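Local coordinates for ferredoxin-like protein of unknown function (Thermobifida fusca, PDB 3BGU) that is of unknown function but forms a dimer of ferredoxin-like subunits of the stress-responsive A/B barrel family and holds nitrobenzene in a pocket, at residues A26-N31 with A107-V112. Sequence-based numbering, arbitrary orientation. Where two conformers were deposited one is given.
Sequences ALFRWN and ADRVAV. With NBZ (nitrobenzene), chain N; EDO (1,2-ethanediol), chain I; EDO (1,2-ethanediol), chain J.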
ATOM      1  N   ALA A  26       0.309  -5.461   1.458  1.00  2.64           N
ATOM      2  CA  ALA A  26      -0.616  -6.513   1.039  1.00  2.82           C
ATOM      3  C   ALA A  26      -2.052  -6.010   1.017  1.00  2.67           C
ATOM      4  O   ALA A  26      -2.491  -5.376   1.958  1.00  2.65           O
ATOM      5  CB  ALA A  26      -0.515  -7.727   1.970  1.00  5.19           C
ATOM      6  N   LEU A  27      -2.749  -6.319  -0.078  1.00  2.54           N
ATOM      7  CA  LEU A  27      -4.178  -6.033  -0.197  1.00  3.14           C
ATOM      8  C   LEU A  27      -4.953  -7.363  -0.221  1.00  3.41           C
ATOM      9  O   LEU A  27      -4.542  -8.297  -0.916  1.00  2.47           O
ATOM     10  CB  LEU A  27      -4.512  -5.229  -1.434  1.00  3.19           C
ATOM     11  CG  LEU A  27      -3.714  -3.948  -1.645  1.00  5.20           C
ATOM     12  CD1 LEU A  27      -4.178  -3.187  -2.896  1.00  5.76           C
ATOM     13  CD2 LEU A  27      -3.767  -3.002  -0.409  1.00  6.27           C
ATOM     14  N   PHE A  28      -6.009  -7.419   0.584  1.00  3.05           N
ATOM     15  CA  PHE A  28      -6.856  -8.575   0.737  1.00  2.53           C
ATOM     16  C   PHE A  28      -8.245  -8.342   0.152  1.00  3.94           C
ATOM     17  O   PHE A  28      -8.838  -7.270   0.309  1.00  2.65           O
ATOM     18  CB  PHE A  28      -7.050  -8.921   2.203  1.00  2.59           C
ATOM     19  CG  PHE A  28      -5.796  -9.026   2.992  1.00  2.24           C
ATOM     20  CD1 PHE A  28      -4.644  -9.621   2.492  1.00  2.38           C
ATOM     21  CD2 PHE A  28      -5.803  -8.610   4.323  1.00  2.58           C
ATOM     22  CE1 PHE A  28      -3.489  -9.652   3.339  1.00  3.31           C
ATOM     23  CE2 PHE A  28      -4.672  -8.634   5.124  1.00  2.53           C
ATOM     24  CZ  PHE A  28      -3.528  -9.155   4.647  1.00  3.17           C
ATOM     25  N   ARG A  29      -8.767  -9.400  -0.459  0.50  2.90           N
ATOM     26  CA  ARG A  29     -10.162  -9.522  -0.937  0.50  5.32           C
ATOM     27  C   ARG A  29     -10.780 -10.695  -0.167  0.50  5.63           C
ATOM     28  O   ARG A  29     -10.339 -11.844  -0.329  0.50  4.14           O
ATOM     29  CB  ARG A  29     -10.172  -9.817  -2.437  0.50  7.00           C
ATOM     30  CG  ARG A  29     -11.558 -10.111  -3.056  0.50  5.67           C
ATOM     31  CD  ARG A  29     -11.526 -10.040  -4.604  0.50  3.26           C
ATOM     32  NE  ARG A  29     -11.208 -11.325  -5.213  0.50  7.33           N
ATOM     33  CZ  ARG A  29     -12.121 -12.244  -5.544  0.50  2.75           C
ATOM     34  NH1 ARG A  29     -13.411 -12.012  -5.356  0.50  2.00           N
ATOM     35  NH2 ARG A  29     -11.743 -13.376  -6.102  0.50  2.82           N
ATOM     36  N   TRP A  30     -11.777 -10.428   0.673  1.00  6.98           N
ATOM     37  CA  TRP A  30     -12.346 -11.464   1.533  1.00  8.15           C
ATOM     38  C   TRP A  30     -13.145 -12.443   0.695  1.00  8.54           C
ATOM     39  O   TRP A  30     -13.627 -12.070  -0.383  1.00  8.23           O
ATOM     40  CB  TRP A  30     -13.221 -10.886   2.625  1.00  8.12           C
ATOM     41  CG  TRP A  30     -12.578  -9.858   3.490  1.00  9.48           C
ATOM     42  CD1 TRP A  30     -13.077  -8.617   3.787  1.00  7.05           C
ATOM     43  CD2 TRP A  30     -11.329  -9.961   4.180  1.00  5.21           C
ATOM     44  NE1 TRP A  30     -12.259  -7.988   4.630  1.00  4.11           N
ATOM     45  CE2 TRP A  30     -11.155  -8.765   4.884  1.00  7.06           C
ATOM     46  CE3 TRP A  30     -10.349 -10.973   4.308  1.00  8.26           C
ATOM     47  CZ2 TRP A  30     -10.057  -8.544   5.707  1.00  2.52           C
ATOM     48  CZ3 TRP A  30      -9.234 -10.732   5.103  1.00  9.17           C
ATOM     49  CH2 TRP A  30      -9.083  -9.503   5.766  1.00  4.05           C
ATOM     50  N   ASN A  31     -13.260 -13.678   1.192  1.00  7.82           N
ATOM     51  CA  ASN A  31     -14.156 -14.649   0.578  1.00  5.31           C
ATOM     52  C   ASN A  31     -15.561 -14.484   1.236  1.00  8.17           C
ATOM     53  O   ASN A  31     -15.761 -13.599   2.076  1.00  7.74           O
ATOM     54  CB  ASN A  31     -13.558 -16.080   0.626  1.00  6.92           C
ATOM     55  CG  ASN A  31     -13.299 -16.538   1.999  1.00  3.44           C
ATOM     56  OD1 ASN A  31     -14.097 -16.285   2.888  1.00 13.81           O
ATOM     57  ND2 ASN A  31     -12.204 -17.299   2.194  1.00  6.39           N
ATOM     58  N   ALA A 107     -10.119 -14.493  -0.337  1.00  6.69           N
ATOM     59  CA  ALA A 107     -10.446 -14.868  -1.704  1.00  6.79           C
ATOM     60  C   ALA A 107      -9.245 -14.549  -2.579  1.00  5.73           C
ATOM     61  O   ALA A 107      -8.914 -15.287  -3.520  1.00  6.84           O
ATOM     62  CB  ALA A 107     -11.713 -14.141  -2.203  1.00  5.68           C
ATOM     63  N   ASP A 108      -8.562 -13.448  -2.249  1.00  4.46           N
ATOM     64  CA  ASP A 108      -7.339 -13.117  -2.876  1.00  2.79           C
ATOM     65  C   ASP A 108      -6.457 -12.229  -1.998  1.00  3.22           C
ATOM     66  O   ASP A 108      -6.932 -11.578  -1.078  1.00  4.37           O
ATOM     67  CB  ASP A 108      -7.593 -12.426  -4.182  1.00  4.57           C
ATOM     68  CG  ASP A 108      -6.362 -12.330  -4.987  1.00 12.86           C
ATOM     69  OD1 ASP A 108      -5.487 -13.268  -4.891  1.00 11.47           O
ATOM     70  OD2 ASP A 108      -6.269 -11.321  -5.695  1.00 14.17           O
ATOM     71  N   ARG A 109      -5.168 -12.260  -2.308  1.00  2.27           N
ATOM     72  CA  ARG A 109      -4.166 -11.398  -1.647  1.00  2.68           C
ATOM     73  C   ARG A 109      -3.144 -10.985  -2.705  1.00  2.47           C
ATOM     74  O   ARG A 109      -2.628 -11.869  -3.429  1.00  3.55           O
ATOM     75  CB  ARG A 109      -3.436 -12.148  -0.558  1.00  2.41           C
ATOM     76  CG  ARG A 109      -2.249 -11.451   0.078  1.00  3.77           C
ATOM     77  CD  ARG A 109      -1.429 -12.365   0.991  1.00  3.47           C
ATOM     78  NE  ARG A 109      -0.254 -11.676   1.489  1.00  4.07           N
ATOM     79  CZ  ARG A 109       0.907 -11.599   0.832  1.00  4.11           C
ATOM     80  NH1 ARG A 109       1.067 -12.150  -0.370  1.00  9.28           N
ATOM     81  NH2 ARG A 109       1.941 -10.922   1.332  1.00  4.53           N
ATOM     82  N   VAL A 110      -2.842  -9.681  -2.830  1.00  2.91           N
ATOM     83  CA  VAL A 110      -1.813  -9.250  -3.737  1.00  5.04           C
ATOM     84  C   VAL A 110      -0.845  -8.413  -2.933  1.00  2.51           C
ATOM     85  O   VAL A 110      -1.266  -7.645  -2.032  1.00  2.59           O
ATOM     86  CB  VAL A 110      -2.380  -8.431  -4.892  1.00  2.47           C
ATOM     87  CG1 VAL A 110      -1.228  -7.790  -5.706  1.00  9.79           C
ATOM     88  CG2 VAL A 110      -3.294  -9.252  -5.785  1.00  4.91           C
ATOM     89  N   ALA A 111       0.439  -8.559  -3.211  1.00  2.98           N
ATOM     90  CA  ALA A 111       1.497  -7.900  -2.414  1.00  2.40           C
ATOM     91  C   ALA A 111       2.601  -7.320  -3.352  1.00  2.55           C
ATOM     92  O   ALA A 111       2.872  -7.810  -4.475  1.00  2.55           O
ATOM     93  CB  ALA A 111       2.115  -8.896  -1.430  1.00  3.30           C
ATOM     94  N   VAL A 112       3.255  -6.292  -2.804  1.00  2.66           N
ATOM     95  CA  VAL A 112       4.467  -5.697  -3.344  1.00  2.29           C
ATOM     96  C   VAL A 112       5.346  -5.299  -2.152  1.00  2.47           C
ATOM     97  O   VAL A 112       4.849  -4.824  -1.119  1.00  2.52           O
ATOM     98  CB  VAL A 112       4.162  -4.428  -4.244  1.00  2.36           C
ATOM     99  CG1 VAL A 112       5.414  -3.617  -4.508  1.00  2.86           C
ATOM    100  CG2 VAL A 112       3.501  -4.855  -5.588  1.00  2.50           C
TER
HETATM  101  C1  NBZ N 112       1.302  -8.817   6.559  1.00  4.89           C
HETATM  102  C2  NBZ N 112       1.245  -8.483   7.903  1.00  5.07           C
HETATM  103  C3  NBZ N 112       0.318  -9.048   8.731  1.00  5.32           C
HETATM  104  C4  NBZ N 112      -0.513 -10.031   8.230  1.00  5.78           C
HETATM  105  C5  NBZ N 112      -0.487 -10.393   6.886  1.00  2.42           C
HETATM  106  C6  NBZ N 112       0.459  -9.803   6.033  1.00  2.11           C
HETATM  107  N1  NBZ N 112       0.547 -10.158   4.668  1.00  7.24           N
HETATM  108  O1  NBZ N 112      -0.294 -10.878   4.113  1.00  2.61           O
HETATM  109  O2  NBZ N 112       1.479  -9.724   3.952  1.00  2.45           O
HETATM  110  C1  EDO I 107      -1.934 -12.775  -6.177  1.00  6.15           C
HETATM  111  O1  EDO I 107      -3.300 -12.718  -6.546  1.00 15.24           O
HETATM  112  C2  EDO I 107      -0.885 -13.164  -7.220  1.00 16.97           C
HETATM  113  O2  EDO I 107      -1.399 -13.762  -8.435  1.00 17.48           O
HETATM  114  C1  EDO J 108     -16.993  -8.976   0.724  1.00 21.39           C
HETATM  115  O1  EDO J 108     -17.654  -9.960  -0.078  1.00 23.08           O
HETATM  116  C2  EDO J 108     -15.650  -8.733   0.080  1.00 12.07           C
HETATM  117  O2  EDO J 108     -15.439  -9.677  -0.989  1.00 28.01           O
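The Phe28 ring presents its edge to Arg109: CG of the arginine lies in the ring plane, 3.9 Å from Phe28 CD1, and the nitro oxygen O1 of the bound nitrobenzene sits next to it on the rim, by CE1. Ring and guanidinium run side by side, their planes 36° apart. The guanidinium meets the nitro group at its own edge, Arg109 NE hydrogen-bonding to O1 at 2.7 Å and NH2 to O2 at 2.9 Å. Arg109 reaches it with CG anti to the backbone N (chi1 172°) and an extended chain, while Ala26 CB touches O2 at 3.4 Å and His24 adds another hydrogen bond. A leucine in place of Arg109 would probably leave the nitro oxygens without the two N-H donors that grip them from this strand. Strands 21-30 and 106-115 are antiparallel neighbours in the ferredoxin-like sheet; Leu27 and Val110 form a hydrogen-bonded pair whose side chains lie on the opposite face from Phe28 and Arg109, against the second subunit. A classic beta bulge sets Ala107 and Asp108 against Arg29, whose carbonyl O accepts from both amides, at 2.7 Å from Ala107 N and 3.1 Å from Asp108 N. Asp108 OD2 is hydrogen-bonded to Tyr72 OH.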